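Local coordinates for protein, related to general stress protein 26(GS26) of B.subtilis (Clostridium acetobutylicum, PDB 2HQ7) that probably binds a flavin as a dimeric member of the pyridoxamine 5'-phosphate oxidase family related to general stress protein 26, its exact reaction being unestablished, at residues V21-N26 with N66-Y71; G44-W49 with F138-I143; T52-R57 with D116-C121; M82-I87 with A124-Y129. All coordinates share one frame; numbering follows the deposited sequence.

How the interactions relate
All four contacts join parts of one curled antiparallel sheet or turns at its strand ends. Interactions 1 and 4, centres about 9 Å apart, both touch the second subunit, and L70 N lies 2.8 Å from L83 O. The centre of interaction 2 is about 7 Å from that of interaction 4; the edge of 124-129 turned away from 82-87 bonds to K46 O through A124 N and to F138 O through G127 N. F48 of interaction 2 packs on L70 of interaction 1. Interaction 3 lies farther along, its centre about 20 Å from that of interaction 4. A 1,2-ethanediol about 5 Å from the Y71 side chain, probably from the crystallisation liquor, may mark a pocket.

Interaction 1. Residues V21-N26 with N66-Y71; sequences VMVGTN and NKICLY
In the antiparallel sheet of the flavin-binding split-barrel fold, neighbouring strands 20-26 and 67-74 pair so that M22 faces Y71, V23 faces L70 and G24 faces C69. M22 and Y71 form a hydrogen-bonded pair, with Y71 N 2.8 Å from M22 O, and G24 and C69 form the next, with G24 N 2.7 Å from C69 O. Between them V23 and L70 are a non-hydrogen-bonded pair, where V23 CA comes within 3.4 Å of C69 O in a CA-H...O contact.

The face carrying V23 and L70 is aliphatic, as befits a buried core. V23 and L70 lie side by side and point the same way, CG2 of V23 3.8 Å from CD2 of L70. The other V23 branch, CG1, is anti to the backbone N (chi1 177°), which turns it to I68 CD1. This layer continues onto L50 of strand 47-53 and F122 of strand 117-131. On the face of M22 and Y71, the beta carbons of those two residues meet while their side chains run apart. G24 suits its place there, since a beta carbon would crowd C69 SG.

The second subunit covers part of this face, its I34 packing on C69 and its A36 on Y71. At the edge K67 reaches across the dimer interface, its NZ bonding to the backbone O of N29 of the second subunit. Near the strand end a water takes the place of a direct bond, accepting from N26 N and donating to K67 O at 2.6 Å.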
loop_
_atom_site.group_PDB
_atom_site.type_symbol
_atom_site.label_atom_id
_atom_site.label_comp_id
_atom_site.label_asym_id
_atom_site.label_seq_id
_atom_site.Cartn_x
_atom_site.Cartn_y
_atom_site.Cartn_z
ATOM N N VAL B 21 7.360 -0.968 -5.829
ATOM C CA VAL B 21 6.145 -1.679 -5.514
ATOM C C VAL B 21 5.842 -1.461 -4.051
ATOM O O VAL B 21 6.749 -1.460 -3.207
ATOM C CB VAL B 21 6.246 -3.210 -5.823
ATOM C CG1 VAL B 21 7.224 -3.846 -4.979
ATOM C CG2 VAL B 21 4.928 -3.880 -5.594
HETATM N N MSE B 22 4.557 -1.335 -3.753
HETATM C CA MSE B 22 4.092 -1.143 -2.385
HETATM C C MSE B 22 3.867 -2.517 -1.803
HETATM O O MSE B 22 3.150 -3.333 -2.405
HETATM C CB MSE B 22 2.757 -0.470 -2.373
HETATM C CG MSE B 22 2.541 0.683 -3.292
HETATM SE SE MSE B 22 2.833 2.149 -2.201
HETATM C CE MSE B 22 4.741 2.233 -2.611
ATOM N N VAL B 23 4.420 -2.790 -0.641
ATOM C CA VAL B 23 4.350 -4.137 -0.096
ATOM C C VAL B 23 3.635 -4.091 1.240
ATOM O O VAL B 23 4.120 -3.448 2.190
ATOM C CB VAL B 23 5.731 -4.712 0.142
ATOM C CG1 VAL B 23 5.608 -6.079 0.783
ATOM C CG2 VAL B 23 6.516 -4.746 -1.127
ATOM N N GLY B 24 2.512 -4.794 1.328
ATOM C CA GLY B 24 1.776 -4.897 2.563
ATOM C C GLY B 24 2.172 -6.126 3.374
ATOM O O GLY B 24 2.250 -7.207 2.844
ATOM N N THR B 25 2.421 -5.931 4.661
ATOM C CA THR B 25 2.806 -6.985 5.556
ATOM C C THR B 25 1.982 -6.895 6.840
ATOM O O THR B 25 1.338 -5.897 7.109
ATOM C CB THR B 25 4.304 -6.896 5.943
ATOM O OG1 THR B 25 4.594 -5.587 6.447
ATOM C CG2 THR B 25 5.196 -7.207 4.800
ATOM N N ASN B 26 2.033 -7.960 7.617
ATOM C CA ASN B 26 1.368 -8.019 8.911
ATOM C C ASN B 26 2.299 -7.488 9.976
ATOM O O ASN B 26 3.257 -8.151 10.318
ATOM C CB ASN B 26 0.976 -9.431 9.234
ATOM C CG ASN B 26 -0.118 -9.947 8.331
ATOM O OD1 ASN B 26 -0.003 -11.016 7.749
ATOM N ND2 ASN B 26 -1.172 -9.190 8.207
ATOM N N ASN B 66 4.744 -14.592 6.668
ATOM C CA ASN B 66 5.159 -14.233 5.306
ATOM C C ASN B 66 4.003 -14.013 4.345
ATOM O O ASN B 66 4.194 -14.015 3.150
ATOM C CB ASN B 66 6.106 -15.303 4.741
ATOM C CG ASN B 66 5.419 -16.639 4.498
ATOM O OD1 ASN B 66 4.258 -16.835 4.855
ATOM N ND2 ASN B 66 6.111 -17.532 3.824
ATOM N N LYS B 67 2.812 -13.774 4.879
ATOM C CA LYS B 67 1.650 -13.461 4.081
ATOM C C LYS B 67 1.686 -11.977 3.779
ATOM O O LYS B 67 1.749 -11.113 4.673
ATOM C CB LYS B 67 0.378 -13.837 4.822
ATOM C CG LYS B 67 0.217 -15.363 5.067
ATOM C CD LYS B 67 -1.142 -15.641 5.715
ATOM C CE LYS B 67 -1.267 -17.127 6.058
ATOM N NZ LYS B 67 -2.675 -17.541 6.238
ATOM N N ILE B 68 1.731 -11.677 2.499
ATOM C CA ILE B 68 1.905 -10.317 2.116
ATOM C C ILE B 68 1.001 -10.000 0.948
ATOM O O ILE B 68 0.357 -10.880 0.338
ATOM C CB ILE B 68 3.388 -9.966 1.762
ATOM C CG1 ILE B 68 3.829 -10.611 0.458
ATOM C CG2 ILE B 68 4.358 -10.290 2.894
ATOM C CD1 ILE B 68 4.889 -9.775 -0.248
ATOM N N CYS B 69 0.989 -8.737 0.596
ATOM C CA CYS B 69 0.427 -8.370 -0.674
ATOM C C CYS B 69 1.266 -7.295 -1.318
ATOM O O CYS B 69 2.004 -6.559 -0.653
ATOM C CB CYS B 69 -1.013 -7.945 -0.526
ATOM S SG CYS B 69 -1.213 -6.286 0.002
ATOM N N LEU B 70 1.209 -7.262 -2.626
ATOM C CA LEU B 70 1.854 -6.189 -3.432
ATOM C C LEU B 70 0.801 -5.308 -4.040
ATOM O O LEU B 70 -0.274 -5.793 -4.431
ATOM C CB LEU B 70 2.678 -6.782 -4.579
ATOM C CG LEU B 70 3.812 -7.781 -4.288
ATOM C CD1 LEU B 70 4.680 -8.000 -5.559
ATOM C CD2 LEU B 70 4.665 -7.265 -3.219
ATOM N N TYR B 71 1.097 -4.023 -4.184
ATOM C CA TYR B 71 0.166 -3.111 -4.872
ATOM C C TYR B 71 0.897 -2.217 -5.867
ATOM O O TYR B 71 1.955 -1.678 -5.554
ATOM C CB TYR B 71 -0.589 -2.254 -3.849
ATOM C CG TYR B 71 -1.756 -1.494 -4.419
ATOM C CD1 TYR B 71 -2.994 -2.105 -4.567
ATOM C CD2 TYR B 71 -1.622 -0.191 -4.825
ATOM C CE1 TYR B 71 -4.072 -1.422 -5.106
ATOM C CE2 TYR B 71 -2.707 0.498 -5.371
ATOM C CZ TYR B 71 -3.919 -0.137 -5.500
ATOM O OH TYR B 71 -4.976 0.548 -6.043
HETATM O O HOH W 1 3.419 -10.337 6.568
#

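Interaction 2. Residues G44-W49 with F138-I143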
loop_
_atom_site.group_PDB
_atom_site.type_symbol
_atom_site.label_atom_id
_atom_site.label_comp_id
_atom_site.label_asym_id
_atom_site.label_seq_id
_atom_site.Cartn_x
_atom_site.Cartn_y
_atom_site.Cartn_z
ATOM N N GLY B 44 5.812 -12.274 -15.323
ATOM C CA GLY B 44 4.407 -11.963 -15.447
ATOM C C GLY B 44 3.824 -11.520 -14.120
ATOM O O GLY B 44 4.429 -10.690 -13.438
ATOM N N LEU B 45 2.666 -12.070 -13.756
ATOM C CA LEU B 45 2.049 -11.792 -12.440
ATOM C C LEU B 45 2.266 -12.915 -11.445
ATOM O O LEU B 45 1.724 -12.898 -10.335
ATOM C CB LEU B 45 0.549 -11.586 -12.569
ATOM C CG LEU B 45 0.046 -10.568 -13.575
ATOM C CD1 LEU B 45 -1.458 -10.458 -13.458
ATOM C CD2 LEU B 45 0.716 -9.259 -13.315
ATOM N N LYS B 46 3.089 -13.874 -11.819
ATOM C CA LYS B 46 3.306 -15.064 -10.995
ATOM C C LYS B 46 4.332 -14.871 -9.901
ATOM O O LYS B 46 4.224 -15.460 -8.817
ATOM C CB LYS B 46 3.825 -16.206 -11.896
ATOM C CG LYS B 46 2.948 -16.517 -13.094
ATOM C CD LYS B 46 3.357 -17.815 -13.802
ATOM C CE LYS B 46 4.176 -17.574 -15.073
ATOM N NZ LYS B 46 4.850 -18.847 -15.578
ATOM N N LYS B 47 5.390 -14.133 -10.209
ATOM C CA LYS B 47 6.564 -14.116 -9.335
ATOM C C LYS B 47 7.281 -12.779 -9.426
ATOM O O LYS B 47 7.499 -12.236 -10.510
ATOM C CB LYS B 47 7.541 -15.281 -9.654
ATOM C CG LYS B 47 7.668 -16.333 -8.551
ATOM C CD LYS B 47 8.788 -17.361 -8.809
ATOM C CE LYS B 47 8.819 -18.515 -7.782
ATOM N NZ LYS B 47 10.120 -19.311 -7.780
ATOM N N PHE B 48 7.630 -12.246 -8.260
ATOM C CA PHE B 48 8.351 -10.983 -8.162
ATOM C C PHE B 48 9.572 -11.161 -7.281
ATOM O O PHE B 48 9.505 -11.759 -6.213
ATOM C CB PHE B 48 7.450 -9.924 -7.571
ATOM C CG PHE B 48 6.381 -9.492 -8.496
ATOM C CD1 PHE B 48 5.294 -10.330 -8.747
ATOM C CD2 PHE B 48 6.481 -8.307 -9.175
ATOM C CE1 PHE B 48 4.313 -9.975 -9.618
ATOM C CE2 PHE B 48 5.477 -7.934 -10.051
ATOM C CZ PHE B 48 4.407 -8.779 -10.277
ATOM N N TRP B 49 10.673 -10.579 -7.685
ATOM C CA TRP B 49 11.873 -10.572 -6.858
ATOM C C TRP B 49 12.084 -9.121 -6.497
ATOM O O TRP B 49 12.092 -8.255 -7.375
ATOM C CB TRP B 49 13.068 -11.114 -7.654
ATOM C CG TRP B 49 13.016 -12.588 -7.874
ATOM C CD1 TRP B 49 13.579 -13.540 -7.100
ATOM C CD2 TRP B 49 12.359 -13.277 -8.944
ATOM N NE1 TRP B 49 13.295 -14.780 -7.599
ATOM C CE2 TRP B 49 12.598 -14.635 -8.769
ATOM C CE3 TRP B 49 11.654 -12.865 -10.070
ATOM C CZ2 TRP B 49 12.080 -15.599 -9.629
ATOM C CZ3 TRP B 49 11.153 -13.801 -10.925
ATOM C CH2 TRP B 49 11.382 -15.169 -10.711
ATOM N N PHE B 138 -9.118 -12.413 -9.639
ATOM C CA PHE B 138 -8.745 -13.628 -10.379
ATOM C C PHE B 138 -7.732 -14.423 -9.615
ATOM O O PHE B 138 -6.947 -13.848 -8.867
ATOM C CB PHE B 138 -8.143 -13.227 -11.720
ATOM C CG PHE B 138 -7.031 -12.218 -11.602
ATOM C CD1 PHE B 138 -7.308 -10.849 -11.563
ATOM C CD2 PHE B 138 -5.711 -12.632 -11.552
ATOM C CE1 PHE B 138 -6.277 -9.924 -11.452
ATOM C CE2 PHE B 138 -4.680 -11.720 -11.442
ATOM C CZ PHE B 138 -4.955 -10.357 -11.396
ATOM N N LYS B 139 -7.721 -15.741 -9.815
ATOM C CA LYS B 139 -6.629 -16.588 -9.344
ATOM C C LYS B 139 -5.542 -16.619 -10.401
ATOM O O LYS B 139 -5.832 -16.619 -11.600
ATOM C CB LYS B 139 -7.092 -18.018 -9.069
ATOM C CG LYS B 139 -8.151 -18.177 -7.995
ATOM C CD LYS B 139 -8.368 -19.682 -7.716
ATOM C CE LYS B 139 -9.648 -19.945 -6.887
ATOM N NZ LYS B 139 -9.822 -21.388 -6.491
ATOM N N ILE B 140 -4.284 -16.645 -9.970
ATOM C CA ILE B 140 -3.162 -16.590 -10.902
ATOM C C ILE B 140 -3.237 -17.748 -11.881
ATOM O O ILE B 140 -3.099 -17.550 -13.079
ATOM C CB ILE B 140 -1.792 -16.606 -10.168
ATOM C CG1 ILE B 140 -1.564 -15.276 -9.494
ATOM C CG2 ILE B 140 -0.628 -16.790 -11.140
ATOM C CD1 ILE B 140 -1.554 -14.153 -10.457
ATOM N N ASP B 141 -3.494 -18.943 -11.362
ATOM C CA ASP B 141 -3.592 -20.145 -12.190
ATOM C C ASP B 141 -4.691 -20.080 -13.271
ATOM O O ASP B 141 -4.621 -20.839 -14.242
ATOM C CB ASP B 141 -3.745 -21.404 -11.308
ATOM C CG ASP B 141 -5.187 -21.699 -10.927
ATOM O OD1 ASP B 141 -5.898 -22.339 -11.732
ATOM O OD2 ASP B 141 -5.600 -21.337 -9.803
ATOM N N GLU B 142 -5.677 -19.190 -13.109
ATOM C CA GLU B 142 -6.722 -18.980 -14.111
ATOM C C GLU B 142 -6.247 -18.043 -15.224
ATOM O O GLU B 142 -6.427 -18.322 -16.407
ATOM C CB GLU B 142 -7.996 -18.398 -13.471
ATOM C CG GLU B 142 -8.719 -19.309 -12.460
ATOM C CD GLU B 142 -9.854 -18.598 -11.660
ATOM O OE1 GLU B 142 -9.980 -17.334 -11.665
ATOM O OE2 GLU B 142 -10.619 -19.340 -10.999
ATOM N N ILE B 143 -5.634 -16.927 -14.840
ATOM C CA ILE B 143 -5.228 -15.880 -15.790
ATOM C C ILE B 143 -4.107 -16.343 -16.746
ATOM O O ILE B 143 -3.626 -15.564 -17.560
ATOM C CB ILE B 143 -4.822 -14.556 -15.034
ATOM C CG1 ILE B 143 -5.015 -13.320 -15.936
ATOM C CG2 ILE B 143 -3.396 -14.654 -14.491
ATOM C CD1 ILE B 143 -5.107 -11.944 -15.201
#
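L45 turns its carbonyl oxygen to a methyl group: I140 CD1 lies 3.5 Å from L45 O, and that buried oxygen finds no hydrogen-bond partner in the model. The same oxygen sits at the edge of the F48 ring, in its plane, so that C-H groups of both residues approach it. A classic beta bulge, in which K46 and K47 both face D43, accompanies the turn that leads into strand 47-53. On the other side of the contact, the chain leaves strand 134-139 and bends back at its C-terminal end. K139 O helps to hold that bend, accepting from E142 N at 3.0 Å and also from I143 N.

Leucine fits the centre of the contact because its branched end can touch several apolar groups. CB of L45 meets I140 CD1 at 3.9 Å. CD1 of L45 reaches farther, to CE2 of F138 at 4.0 Å, and the two side chains cross at about a right angle. I143 CD1 covers one face of the F138 ring, offset toward its rim. At the exposed border K46 contributes only aliphatic chain, its CG 4.1 Å from I140 CG2.

Within the split-barrel framework, the contact brings the C-terminal bend against the turn before strand 47-53. L8, S11 and N12 of helix 5-16 also pack on L45, whose backbone N bonds to the hydroxyl of Y144. The side-chain contacts between the two segments are apolar and probably cohere through complementary shape and exclusion of water, while burying L45 O without a partner probably costs some of that gain.

Interaction 3. Residues T52-R57 with D116-C121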
loop_
_atom_site.group_PDB
_atom_site.type_symbol
_atom_site.label_atom_id
_atom_site.label_comp_id
_atom_site.label_asym_id
_atom_site.label_seq_id
_atom_site.Cartn_x
_atom_site.Cartn_y
_atom_site.Cartn_z
ATOM N N THR B 52 14.909 -4.682 -0.660
ATOM C CA THR B 52 14.701 -3.726 0.406
ATOM C C THR B 52 15.911 -3.725 1.328
ATOM O O THR B 52 16.791 -4.609 1.250
ATOM C CB THR B 52 13.395 -4.022 1.177
ATOM O OG1 THR B 52 12.986 -2.859 1.913
ATOM C CG2 THR B 52 13.550 -5.251 2.106
ATOM N N ASN B 53 15.963 -2.718 2.191
ATOM C CA ASN B 53 17.033 -2.620 3.176
ATOM C C ASN B 53 16.868 -3.648 4.297
ATOM O O ASN B 53 15.773 -3.845 4.822
ATOM C CB ASN B 53 17.114 -1.206 3.740
ATOM C CG ASN B 53 15.792 -0.748 4.357
ATOM O OD1 ASN B 53 14.941 -0.131 3.682
ATOM N ND2 ASN B 53 15.595 -1.087 5.630
ATOM N N THR B 54 17.968 -4.319 4.642
ATOM C CA THR B 54 17.986 -5.212 5.792
ATOM C C THR B 54 17.574 -4.411 7.012
ATOM O O THR B 54 18.222 -3.432 7.360
ATOM C CB THR B 54 19.370 -5.785 6.049
ATOM O OG1 THR B 54 19.941 -6.209 4.809
ATOM C CG2 THR B 54 19.296 -6.966 7.036
ATOM N N SER B 55 16.445 -4.787 7.592
ATOM C CA SER B 55 16.060 -4.371 8.939
ATOM C C SER B 55 15.765 -5.663 9.690
ATOM O O SER B 55 15.055 -6.539 9.185
ATOM C CB SER B 55 14.841 -3.424 8.918
ATOM O OG SER B 55 13.625 -4.064 9.278
ATOM N N THR B 56 16.331 -5.810 10.877
ATOM C CA THR B 56 16.023 -6.975 11.706
ATOM C C THR B 56 14.522 -7.076 12.010
ATOM O O THR B 56 13.975 -8.164 12.020
ATOM C CB THR B 56 16.795 -6.939 13.021
ATOM O OG1 THR B 56 16.458 -5.734 13.722
ATOM C CG2 THR B 56 18.290 -6.999 12.759
ATOM N N ARG B 57 13.871 -5.943 12.255
ATOM C CA ARG B 57 12.416 -5.904 12.430
ATOM C C ARG B 57 11.704 -6.634 11.284
ATOM O O ARG B 57 11.011 -7.613 11.509
ATOM C CB ARG B 57 11.923 -4.444 12.523
ATOM C CG ARG B 57 10.640 -4.215 13.326
ATOM C CD ARG B 57 10.733 -2.974 14.251
ATOM N N ASP B 116 23.124 -4.188 3.748
ATOM C CA ASP B 116 21.771 -3.717 3.668
ATOM C C ASP B 116 20.972 -4.196 2.450
ATOM O O ASP B 116 19.821 -3.791 2.290
ATOM C CB ASP B 116 21.760 -2.188 3.677
ATOM C CG ASP B 116 22.439 -1.616 4.903
ATOM O OD1 ASP B 116 22.112 -2.056 6.028
ATOM O OD2 ASP B 116 23.318 -0.746 4.733
ATOM N N TYR B 117 21.578 -4.999 1.582
ATOM C CA TYR B 117 20.895 -5.525 0.415
ATOM C C TYR B 117 20.221 -6.820 0.830
ATOM O O TYR B 117 20.884 -7.805 1.104
ATOM C CB TYR B 117 21.902 -5.736 -0.711
ATOM C CG TYR B 117 21.426 -6.494 -1.955
ATOM C CD1 TYR B 117 20.185 -6.275 -2.498
ATOM C CD2 TYR B 117 22.260 -7.403 -2.593
ATOM C CE1 TYR B 117 19.762 -6.967 -3.640
ATOM C CE2 TYR B 117 21.844 -8.115 -3.749
ATOM C CZ TYR B 117 20.592 -7.894 -4.251
ATOM O OH TYR B 117 20.174 -8.565 -5.383
ATOM N N THR B 118 18.899 -6.799 0.909
ATOM C CA THR B 118 18.095 -8.009 1.114
ATOM C C THR B 118 17.289 -8.278 -0.156
ATOM O O THR B 118 16.745 -7.362 -0.753
ATOM C CB THR B 118 17.158 -7.852 2.327
ATOM O OG1 THR B 118 17.936 -7.929 3.524
ATOM C CG2 THR B 118 16.045 -8.945 2.383
ATOM N N ALA B 119 17.260 -9.531 -0.599
ATOM C CA ALA B 119 16.476 -9.894 -1.758
ATOM C C ALA B 119 15.360 -10.812 -1.315
ATOM O O ALA B 119 15.570 -11.712 -0.487
ATOM C CB ALA B 119 17.326 -10.566 -2.789
ATOM N N LEU B 120 14.183 -10.592 -1.872
ATOM C CA LEU B 120 12.990 -11.390 -1.530
ATOM C C LEU B 120 12.348 -11.968 -2.771
ATOM O O LEU B 120 12.450 -11.413 -3.848
ATOM C CB LEU B 120 11.964 -10.522 -0.787
ATOM C CG LEU B 120 12.587 -9.906 0.452
ATOM C CD1 LEU B 120 13.094 -8.531 0.059
ATOM C CD2 LEU B 120 11.644 -9.790 1.583
ATOM N N CYS B 121 11.709 -13.115 -2.630
ATOM C CA CYS B 121 10.932 -13.664 -3.746
ATOM C C CYS B 121 9.457 -13.786 -3.327
ATOM O O CYS B 121 9.138 -14.495 -2.371
ATOM C CB CYS B 121 11.518 -15.000 -4.149
ATOM S SG CYS B 121 10.677 -15.713 -5.527
HETATM O O HOH W 2 19.629 -1.376 6.254
#
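T54 and T118 bring their hydroxyls together, OG1 to OG1 at 2.9 Å, with their side chains crossing at about a right angle. In T54, OG1 is anti to the carbonyl carbon (chi1 -45°), which places it beside the backbone N, on the side of T118 OG1. T54 OG1 hydrogen-bonds to P115 O. Threonine suits both positions, its short chain letting the hydroxyls meet close to the backbone. The T54 backbone is held as well: its N bonds to D116 O at 3.0 Å, approaching from above the carbonyl plane.

Next to this pair, strands 47-53 and 117-131 join as antiparallel neighbours in the split-barrel sheet. T52 and T118 are a hydrogen-bonded pair, with T118 N 3.1 Å from T52 O. On the same face T52 uses its methyl, CG2 meeting L120 CD1 at 3.9 Å, and M37 of strand 32-43 packs against both residues.

Farther out, a water donates to T54 O and, weakly, to D116 OD1. D116 N bonds to OD1 of D114, while OH of Y117 bonds to K96 O. Beyond T54, S55 occupies the N-cap of helix 56-64, its OG bonding to M58 N.

Interaction 4. Residues M82-I87 with A124-Y129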
loop_
_atom_site.group_PDB
_atom_site.type_symbol
_atom_site.label_atom_id
_atom_site.label_comp_id
_atom_site.label_asym_id
_atom_site.label_seq_id
_atom_site.Cartn_x
_atom_site.Cartn_y
_atom_site.Cartn_z
HETATM N N MSE B 82 -3.609 -5.355 -7.251
HETATM C CA MSE B 82 -3.118 -5.949 -6.019
HETATM C C MSE B 82 -2.919 -7.428 -6.213
HETATM O O MSE B 82 -3.804 -8.111 -6.725
HETATM C CB MSE B 82 -4.108 -5.763 -4.873
HETATM C CG MSE B 82 -3.765 -6.623 -3.664
HETATM SE SE MSE B 82 -5.071 -6.668 -2.279
HETATM C CE MSE B 82 -6.491 -7.854 -2.947
ATOM N N LEU B 83 -1.783 -7.934 -5.730
ATOM C CA LEU B 83 -1.500 -9.357 -5.769
ATOM C C LEU B 83 -1.284 -9.810 -4.362
ATOM O O LEU B 83 -0.603 -9.114 -3.590
ATOM C CB LEU B 83 -0.248 -9.661 -6.580
ATOM C CG LEU B 83 -0.273 -9.179 -8.035
ATOM C CD1 LEU B 83 1.153 -9.290 -8.634
ATOM C CD2 LEU B 83 -1.293 -9.934 -8.919
ATOM N N VAL B 84 -1.816 -10.991 -4.051
ATOM C CA VAL B 84 -1.777 -11.578 -2.723
ATOM C C VAL B 84 -1.032 -12.918 -2.764
ATOM O O VAL B 84 -1.198 -13.717 -3.694
ATOM C CB VAL B 84 -3.204 -11.775 -2.176
ATOM C CG1 VAL B 84 -3.166 -12.606 -0.828
ATOM C CG2 VAL B 84 -3.860 -10.467 -2.000
ATOM N N GLY B 85 -0.213 -13.162 -1.755
ATOM C CA GLY B 85 0.735 -14.271 -1.793
ATOM C C GLY B 85 1.661 -14.284 -0.611
ATOM O O GLY B 85 1.362 -13.685 0.394
ATOM N N THR B 86 2.766 -15.024 -0.739
ATOM C CA THR B 86 3.746 -15.193 0.314
ATOM C C THR B 86 5.141 -14.904 -0.204
ATOM O O THR B 86 5.440 -15.071 -1.387
ATOM C CB THR B 86 3.792 -16.648 0.817
ATOM O OG1 THR B 86 4.050 -17.482 -0.301
ATOM C CG2 THR B 86 2.501 -17.054 1.445
ATOM N N ILE B 87 6.007 -14.507 0.704
ATOM C CA ILE B 87 7.314 -13.997 0.340
ATOM C C ILE B 87 8.388 -14.794 1.091
ATOM O O ILE B 87 8.172 -15.200 2.218
ATOM C CB ILE B 87 7.380 -12.515 0.677
ATOM C CG1 ILE B 87 8.498 -11.835 -0.102
ATOM C CG2 ILE B 87 7.503 -12.315 2.204
ATOM C CD1 ILE B 87 8.279 -10.365 -0.295
ATOM N N ALA B 124 2.710 -14.969 -6.168
ATOM C CA ALA B 124 1.304 -14.550 -6.118
ATOM C C ALA B 124 0.330 -15.715 -6.195
ATOM O O ALA B 124 0.496 -16.607 -7.007
ATOM C CB ALA B 124 0.989 -13.518 -7.266
ATOM N N GLU B 125 -0.692 -15.699 -5.345
ATOM C CA GLU B 125 -1.772 -16.696 -5.384
ATOM C C GLU B 125 -2.979 -16.142 -6.150
ATOM O O GLU B 125 -3.586 -16.845 -6.956
ATOM C CB GLU B 125 -2.204 -17.074 -3.977
ATOM C CG GLU B 125 -1.132 -17.854 -3.150
ATOM C CD GLU B 125 -1.344 -17.719 -1.636
ATOM O OE1 GLU B 125 -2.514 -17.525 -1.210
ATOM O OE2 GLU B 125 -0.340 -17.777 -0.884
ATOM N N TRP B 126 -3.336 -14.885 -5.883
ATOM C CA TRP B 126 -4.427 -14.245 -6.630
ATOM C C TRP B 126 -4.276 -12.742 -6.697
ATOM O O TRP B 126 -3.372 -12.166 -6.103
ATOM C CB TRP B 126 -5.798 -14.621 -6.036
ATOM C CG TRP B 126 -5.995 -14.255 -4.615
ATOM C CD1 TRP B 126 -5.600 -14.973 -3.534
ATOM C CD2 TRP B 126 -6.671 -13.092 -4.107
ATOM N NE1 TRP B 126 -5.969 -14.318 -2.376
ATOM C CE2 TRP B 126 -6.636 -13.169 -2.702
ATOM C CE3 TRP B 126 -7.296 -11.995 -4.704
ATOM C CZ2 TRP B 126 -7.199 -12.184 -1.879
ATOM C CZ3 TRP B 126 -7.854 -11.029 -3.892
ATOM C CH2 TRP B 126 -7.800 -11.126 -2.493
ATOM N N GLY B 127 -5.171 -12.112 -7.423
ATOM C CA GLY B 127 -5.160 -10.680 -7.474
ATOM C C GLY B 127 -6.486 -10.061 -7.749
ATOM O O GLY B 127 -7.509 -10.732 -7.922
ATOM N N ASN B 128 -6.414 -8.738 -7.803
ATOM C CA ASN B 128 -7.520 -7.898 -7.970
ATOM C C ASN B 128 -7.087 -6.736 -8.827
ATOM O O ASN B 128 -6.128 -6.058 -8.502
ATOM C CB ASN B 128 -7.935 -7.405 -6.609
ATOM C CG ASN B 128 -9.344 -7.163 -6.556
ATOM O OD1 ASN B 128 -9.778 -6.027 -6.487
ATOM N ND2 ASN B 128 -10.117 -8.222 -6.728
ATOM N N TYR B 129 -7.741 -6.537 -9.954
ATOM C CA TYR B 129 -7.479 -5.383 -10.789
ATOM C C TYR B 129 -8.566 -4.375 -10.516
ATOM O O TYR B 129 -9.746 -4.698 -10.687
ATOM C CB TYR B 129 -7.510 -5.798 -12.255
ATOM C CG TYR B 129 -7.322 -4.690 -13.237
ATOM C CD1 TYR B 129 -6.059 -4.149 -13.462
ATOM C CD2 TYR B 129 -8.397 -4.188 -13.967
ATOM C CE1 TYR B 129 -5.868 -3.125 -14.383
ATOM C CE2 TYR B 129 -8.220 -3.165 -14.895
ATOM C CZ TYR B 129 -6.945 -2.638 -15.104
ATOM O OH TYR B 129 -6.744 -1.616 -16.027
HETATM O O HOH W 3 2.039 -18.113 -2.203
#
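V84 lies against W126 at a classic beta bulge between antiparallel strands 79-90 and 117-131 of the split-barrel sheet. E125 and W126 both face V84, whose carbonyl oxygen takes two backbone donors: E125 N at 2.6 Å and W126 N at 3.3 Å. The register shifts by one residue here.

The tightly packed part runs from V84 to M82. V84 and W126 lie side by side, pointing the same way, and V84 CB sits 3.9 Å from the centroid of the five-membered ring, 20° off its normal, in a CH-pi contact over the face. CG of W126 stands between the backbone N and the carbonyl carbon (chi1 59°), a start from which the indole is carried alongside V84. The six-membered ring meets selenomethionine M82, whose CE is 3.6 Å from CH2 of W126. M82's long, flexible chain, bent at chi3, suits this reach along the sheet. Opposite L83, G127 suits its position because a beta carbon would clash with M82 O and L83 CD2. On that face of the sheet L83 CB meets A124 CB at 4.1 Å.

The T86 and E125 end is looser and more polar. Here T86 CG2 only approaches E125 OE2, at 3.7 Å. Y31 of the second subunit packs on V84 and T86, and its hydroxyl makes a weak hydrogen bond to E125 OE2. A water bridges the two side chains, accepting from T86 OG1 at 2.8 Å and donating to E125 OE2 at 2.7 Å.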